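Local coordinates for putative lipoprotein (PDB 4Q1Z) that is of unknown function but is a putative lipoprotein of a gut Bacteroides, built from two domains rich in beta strands, at residues I134-N137 with I141-L144; T186-A191 with S221-N226. All coordinates share one frame; numbering follows the deposited sequence.

How the contacts relate
Contacts 1 and 2 follow each other along the chain, with centres about 10 Å apart. They meet through a small antiparallel sheet of two strands, 142-143 from contact 1 and 189-190 from contact 2. Leu-190 N lies 2.7 Å from Leu-142 O, a probable hydrogen bond between these strands. A second tie probably runs from Asn-136 ND2 to Leu-190 O at 2.6 Å. Strands 131-136 and 223-224 both belong to the large mixed sheet, and strand 195-199 lies between them. Segment 141-144 packs on this sheet at 134-137, and the residue leading into strand 189-190 packs on it at 221-226. No active site or ligand is known here.

Contact 1: residues I134-N137 with I141-L144; sequences IYNN and ILYL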
loop_
_atom_site.group_PDB
_atom_site.type_symbol
_atom_site.label_atom_id
_atom_site.label_comp_id
_atom_site.label_asym_id
_atom_site.label_seq_id
_atom_site.Cartn_x
_atom_site.Cartn_y
_atom_site.Cartn_z
ATOM N N ILE A 134 1.635 -4.045 4.250
ATOM C CA ILE A 134 2.055 -3.319 3.047
ATOM C C ILE A 134 2.157 -4.340 1.916
ATOM O O ILE A 134 2.709 -5.405 2.137
ATOM C CB ILE A 134 3.417 -2.634 3.424
ATOM C CG1 ILE A 134 3.200 -1.426 4.309
ATOM C CG2 ILE A 134 4.348 -2.325 2.262
ATOM C CD1 ILE A 134 2.042 -0.581 3.836
ATOM N N TYR A 135 1.592 -4.045 0.732
ATOM C CA TYR A 135 1.561 -4.965 -0.415
ATOM C C TYR A 135 2.148 -4.336 -1.679
ATOM O O TYR A 135 1.876 -3.171 -1.984
ATOM C CB TYR A 135 0.099 -5.400 -0.670
ATOM C CG TYR A 135 -0.164 -6.391 -1.798
ATOM C CD1 TYR A 135 0.020 -7.759 -1.610
ATOM C CD2 TYR A 135 -0.737 -5.972 -3.001
ATOM C CE1 TYR A 135 -0.279 -8.680 -2.621
ATOM C CE2 TYR A 135 -1.028 -6.881 -4.023
ATOM C CZ TYR A 135 -0.813 -8.236 -3.821
ATOM O OH TYR A 135 -1.114 -9.142 -4.816
ATOM N N ASN A 136 2.936 -5.129 -2.432
ATOM C CA ASN A 136 3.456 -4.696 -3.721
ATOM C C ASN A 136 2.358 -4.982 -4.727
ATOM O O ASN A 136 2.146 -6.141 -5.125
ATOM C CB ASN A 136 4.774 -5.360 -4.077
ATOM C CG ASN A 136 5.366 -4.909 -5.403
ATOM O OD1 ASN A 136 4.729 -4.230 -6.214
ATOM N ND2 ASN A 136 6.610 -5.277 -5.655
ATOM N N ASN A 137 1.603 -3.923 -5.064
ATOM C CA ASN A 137 0.450 -3.955 -5.972
ATOM C C ASN A 137 0.864 -3.660 -7.447
ATOM O O ASN A 137 0.033 -3.739 -8.351
ATOM C CB ASN A 137 -0.556 -2.914 -5.459
ATOM C CG ASN A 137 -1.997 -3.166 -5.757
ATOM O OD1 ASN A 137 -2.525 -4.272 -5.591
ATOM N ND2 ASN A 137 -2.680 -2.108 -6.137
ATOM N N ILE A 141 9.274 -5.615 -9.074
ATOM C CA ILE A 141 9.930 -5.604 -7.765
ATOM C C ILE A 141 10.165 -4.157 -7.318
ATOM O O ILE A 141 10.584 -3.329 -8.125
ATOM C CB ILE A 141 11.279 -6.391 -7.823
ATOM C CG1 ILE A 141 11.082 -7.829 -8.308
ATOM C CG2 ILE A 141 12.057 -6.369 -6.483
ATOM C CD1 ILE A 141 12.203 -8.293 -9.175
ATOM N N LEU A 142 9.873 -3.866 -6.045
ATOM C CA LEU A 142 10.102 -2.586 -5.371
ATOM C C LEU A 142 11.028 -2.808 -4.207
ATOM O O LEU A 142 10.920 -3.847 -3.547
ATOM C CB LEU A 142 8.788 -2.009 -4.822
ATOM C CG LEU A 142 7.794 -1.370 -5.770
ATOM C CD1 LEU A 142 6.422 -1.309 -5.120
ATOM C CD2 LEU A 142 8.265 0.038 -6.222
ATOM N N TYR A 143 11.872 -1.825 -3.881
ATOM C CA TYR A 143 12.741 -1.967 -2.720
ATOM C C TYR A 143 12.230 -1.125 -1.580
ATOM O O TYR A 143 12.073 0.090 -1.725
ATOM C CB TYR A 143 14.183 -1.614 -3.064
ATOM C CG TYR A 143 14.831 -2.671 -3.928
ATOM C CD1 TYR A 143 15.473 -3.766 -3.359
ATOM C CD2 TYR A 143 14.811 -2.573 -5.314
ATOM C CE1 TYR A 143 16.102 -4.723 -4.149
ATOM C CE2 TYR A 143 15.421 -3.534 -6.115
ATOM C CZ TYR A 143 16.066 -4.609 -5.528
ATOM O OH TYR A 143 16.653 -5.569 -6.319
ATOM N N LEU A 144 11.962 -1.771 -0.437
ATOM C CA LEU A 144 11.441 -1.100 0.758
ATOM C C LEU A 144 12.485 -0.261 1.485
ATOM O O LEU A 144 12.113 0.572 2.300
ATOM C CB LEU A 144 10.871 -2.127 1.753
ATOM C CG LEU A 144 9.599 -2.862 1.361
ATOM C CD1 LEU A 144 9.384 -4.003 2.294
ATOM C CD2 LEU A 144 8.384 -1.925 1.365
#
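Asn-136 and Leu-142 meet with their side chains at a slant. The amide oxygen OD1 of Asn-136 rests 3.5 Å from the methyl CD1 of Leu-142. The other end of the amide, ND2, comes 3.9 Å from CA of Ile-141 and 3.6 Å from Leu-142 N. The amide thus lies against both residues without a hydrogen bond to either. The first torsion of Asn-136 sets this up: CG is anti to the backbone N (chi1 -179°), and the amide reaches across to Ile-141 and Leu-142. Two residues away on each segment, Ile-134 and Leu-144 pass alongside each other in opposite directions. Their methyls CG2 of Ile-134 and CD2 of Leu-144 are 4.2 Å apart, a light apolar touch.

The segments run roughly antiparallel, 154° apart. Yet Asn-136 CA and Leu-142 CA are 7.2 Å apart, and no hydrogen bond joins the segments. Strand 131-136 pairs instead with 108-114 and 195-199. The amide of Asn-136 has its partners outside: ND2 bonds to Leu-190 O and Asp-140 O, and OD1 to Ser-138 OG. The chemistry implies a buried amide whose rotation is fixed by polar bonds at both ends, while leucine and isoleucine carbons pack beside it.

Contact 2: residues T186-A191 with S221-N226; sequences TEYPLA and SEFEFN
The aromatic pair of Tyr-188 and Phe-223 makes this contact. The stack is T-shaped: the edge of Phe-223 is directed at a face of Tyr-188. The centroids are 5.2 Å apart and the planes stand at 72°. Phe-223 CZ leads, 3.6 Å from Tyr-188 CE1, and sits off the ring centre toward the rim. Phe-223 CE1 follows, 4.0 Å from Tyr-188 CD1. In Tyr-188, CG is anti to the carbonyl carbon (chi1 -52°), which carries the ring across to the other segment.

No hydrogen bond joins the segments, and their nearest CA atoms, in Tyr-188 and Glu-222, are 10.1 Å apart. The two side chains alone span the gap. With an alanine in place of Tyr-188, the edge of Phe-223 is likely to lose its aromatic face, and with it the side-chain bridge between the segments.

Polar bonds hold each backbone separately. Tyr-188 N bonds to Asp-145 OD1, and the Tyr-188 backbone also pairs with Leu-144. The Phe-223 backbone bonds to Ile-197 and Ser-199 on strand 195-199.

Side chains of the large sheet pack on both residues. Phe-223 touches Cys-196, Ile-198 and Met-240, and Tyr-188 touches Tyr-238. The arrangement is an edge-to-face aromatic pair that joins the lead-in to a two-strand antiparallel sheet with strand 223-224, an inner strand of the large mixed beta sheet, flanked by 195-199 and 238-245.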
loop_
_atom_site.group_PDB
_atom_site.type_symbol
_atom_site.label_atom_id
_atom_site.label_comp_id
_atom_site.label_asym_id
_atom_site.label_seq_id
_atom_site.Cartn_x
_atom_site.Cartn_y
_atom_site.Cartn_z
ATOM N N THR A 186 19.133 -1.944 -1.574
ATOM C CA THR A 186 18.785 -3.175 -2.289
ATOM C C THR A 186 18.606 -4.399 -1.350
ATOM O O THR A 186 18.414 -5.526 -1.832
ATOM C CB THR A 186 19.854 -3.464 -3.367
ATOM O OG1 THR A 186 21.170 -3.295 -2.804
ATOM C CG2 THR A 186 19.660 -2.605 -4.636
ATOM N N GLU A 187 18.620 -4.172 -0.030
ATOM C CA GLU A 187 18.458 -5.232 0.965
ATOM C C GLU A 187 17.003 -5.753 1.104
ATOM O O GLU A 187 16.836 -6.954 1.330
ATOM C CB GLU A 187 18.954 -4.769 2.346
ATOM C CG GLU A 187 20.463 -4.718 2.481
ATOM C CD GLU A 187 20.951 -4.013 3.731
ATOM O OE1 GLU A 187 20.773 -4.564 4.842
ATOM O OE2 GLU A 187 21.519 -2.907 3.598
ATOM N N TYR A 188 15.964 -4.892 1.029
ATOM C CA TYR A 188 14.608 -5.413 1.250
ATOM C C TYR A 188 13.690 -5.262 0.042
ATOM O O TYR A 188 12.791 -4.414 0.052
ATOM C CB TYR A 188 13.945 -4.812 2.508
ATOM C CG TYR A 188 14.811 -4.947 3.739
ATOM C CD1 TYR A 188 14.792 -6.110 4.505
ATOM C CD2 TYR A 188 15.713 -3.944 4.094
ATOM C CE1 TYR A 188 15.621 -6.254 5.620
ATOM C CE2 TYR A 188 16.565 -4.091 5.185
ATOM C CZ TYR A 188 16.505 -5.239 5.956
ATOM O OH TYR A 188 17.348 -5.371 7.035
ATOM N N PRO A 189 13.824 -6.158 -0.967
ATOM C CA PRO A 189 12.898 -6.104 -2.100
ATOM C C PRO A 189 11.575 -6.794 -1.808
ATOM O O PRO A 189 11.513 -7.804 -1.082
ATOM C CB PRO A 189 13.641 -6.855 -3.197
ATOM C CG PRO A 189 14.482 -7.834 -2.472
ATOM C CD PRO A 189 14.810 -7.252 -1.137
ATOM N N LEU A 190 10.522 -6.272 -2.448
ATOM C CA LEU A 190 9.199 -6.842 -2.406
ATOM C C LEU A 190 8.802 -7.116 -3.858
ATOM O O LEU A 190 8.874 -6.227 -4.704
ATOM C CB LEU A 190 8.248 -5.875 -1.678
ATOM C CG LEU A 190 7.218 -6.459 -0.695
ATOM C CD1 LEU A 190 7.873 -7.124 0.487
ATOM C CD2 LEU A 190 6.305 -5.375 -0.193
ATOM N N ALA A 191 8.525 -8.378 -4.174
ATOM C CA ALA A 191 8.119 -8.792 -5.518
ATOM C C ALA A 191 6.616 -8.560 -5.703
ATOM O O ALA A 191 5.888 -8.522 -4.708
ATOM C CB ALA A 191 8.443 -10.265 -5.721
ATOM N N SER A 221 5.876 -11.637 11.444
ATOM C CA SER A 221 5.965 -10.285 10.864
ATOM C C SER A 221 7.386 -10.056 10.396
ATOM O O SER A 221 8.315 -10.455 11.093
ATOM C CB SER A 221 5.585 -9.222 11.899
ATOM O OG SER A 221 4.237 -9.302 12.332
ATOM N N GLU A 222 7.564 -9.451 9.218
ATOM C CA GLU A 222 8.885 -9.143 8.653
ATOM C C GLU A 222 9.593 -8.114 9.522
ATOM O O GLU A 222 10.767 -8.277 9.858
ATOM C CB GLU A 222 8.734 -8.611 7.211
ATOM C CG GLU A 222 8.374 -9.667 6.172
ATOM C CD GLU A 222 6.956 -10.196 6.212
ATOM O OE1 GLU A 222 6.020 -9.407 6.473
ATOM O OE2 GLU A 222 6.780 -11.402 5.942
ATOM N N PHE A 223 8.853 -7.070 9.913
ATOM C CA PHE A 223 9.350 -5.957 10.716
ATOM C C PHE A 223 8.530 -5.728 11.980
ATOM O O PHE A 223 7.422 -6.246 12.122
ATOM C CB PHE A 223 9.397 -4.656 9.881
ATOM C CG PHE A 223 10.608 -4.588 8.988
ATOM C CD1 PHE A 223 10.617 -5.223 7.754
ATOM C CD2 PHE A 223 11.775 -3.976 9.424
ATOM C CE1 PHE A 223 11.765 -5.220 6.958
ATOM C CE2 PHE A 223 12.924 -3.993 8.643
ATOM C CZ PHE A 223 12.908 -4.596 7.406
ATOM N N GLU A 224 9.116 -4.974 12.919
ATOM C CA GLU A 224 8.485 -4.561 14.158
ATOM C C GLU A 224 9.008 -3.217 14.590
ATOM O O GLU A 224 10.116 -2.857 14.237
ATOM C CB GLU A 224 8.650 -5.590 15.270
ATOM C CG GLU A 224 10.067 -5.816 15.747
ATOM C CD GLU A 224 10.139 -6.621 17.019
ATOM O OE1 GLU A 224 9.081 -6.842 17.646
ATOM O OE2 GLU A 224 11.256 -7.049 17.382
ATOM N N PHE A 225 8.179 -2.461 15.321
ATOM C CA PHE A 225 8.507 -1.157 15.893
ATOM C C PHE A 225 9.051 -1.355 17.313
ATOM O O PHE A 225 8.386 -0.964 18.279
ATOM C CB PHE A 225 7.264 -0.265 15.915
ATOM C CG PHE A 225 6.689 0.095 14.573
ATOM C CD1 PHE A 225 7.286 1.073 13.782
ATOM C CD2 PHE A 225 5.488 -0.460 14.144
ATOM C CE1 PHE A 225 6.727 1.447 12.553
ATOM C CE2 PHE A 225 4.912 -0.070 12.918
ATOM C CZ PHE A 225 5.547 0.875 12.127
ATOM N N ASN A 226 10.222 -2.003 17.450
ATOM C CA ASN A 226 10.807 -2.261 18.767
ATOM C C ASN A 226 11.264 -0.943 19.458
ATOM O O ASN A 226 11.873 -0.083 18.830
ATOM C CB ASN A 226 11.971 -3.241 18.637
ATOM C CG ASN A 226 12.694 -3.575 19.902
ATOM O OD1 ASN A 226 12.111 -3.744 20.972
ATOM N ND2 ASN A 226 13.996 -3.735 19.788
#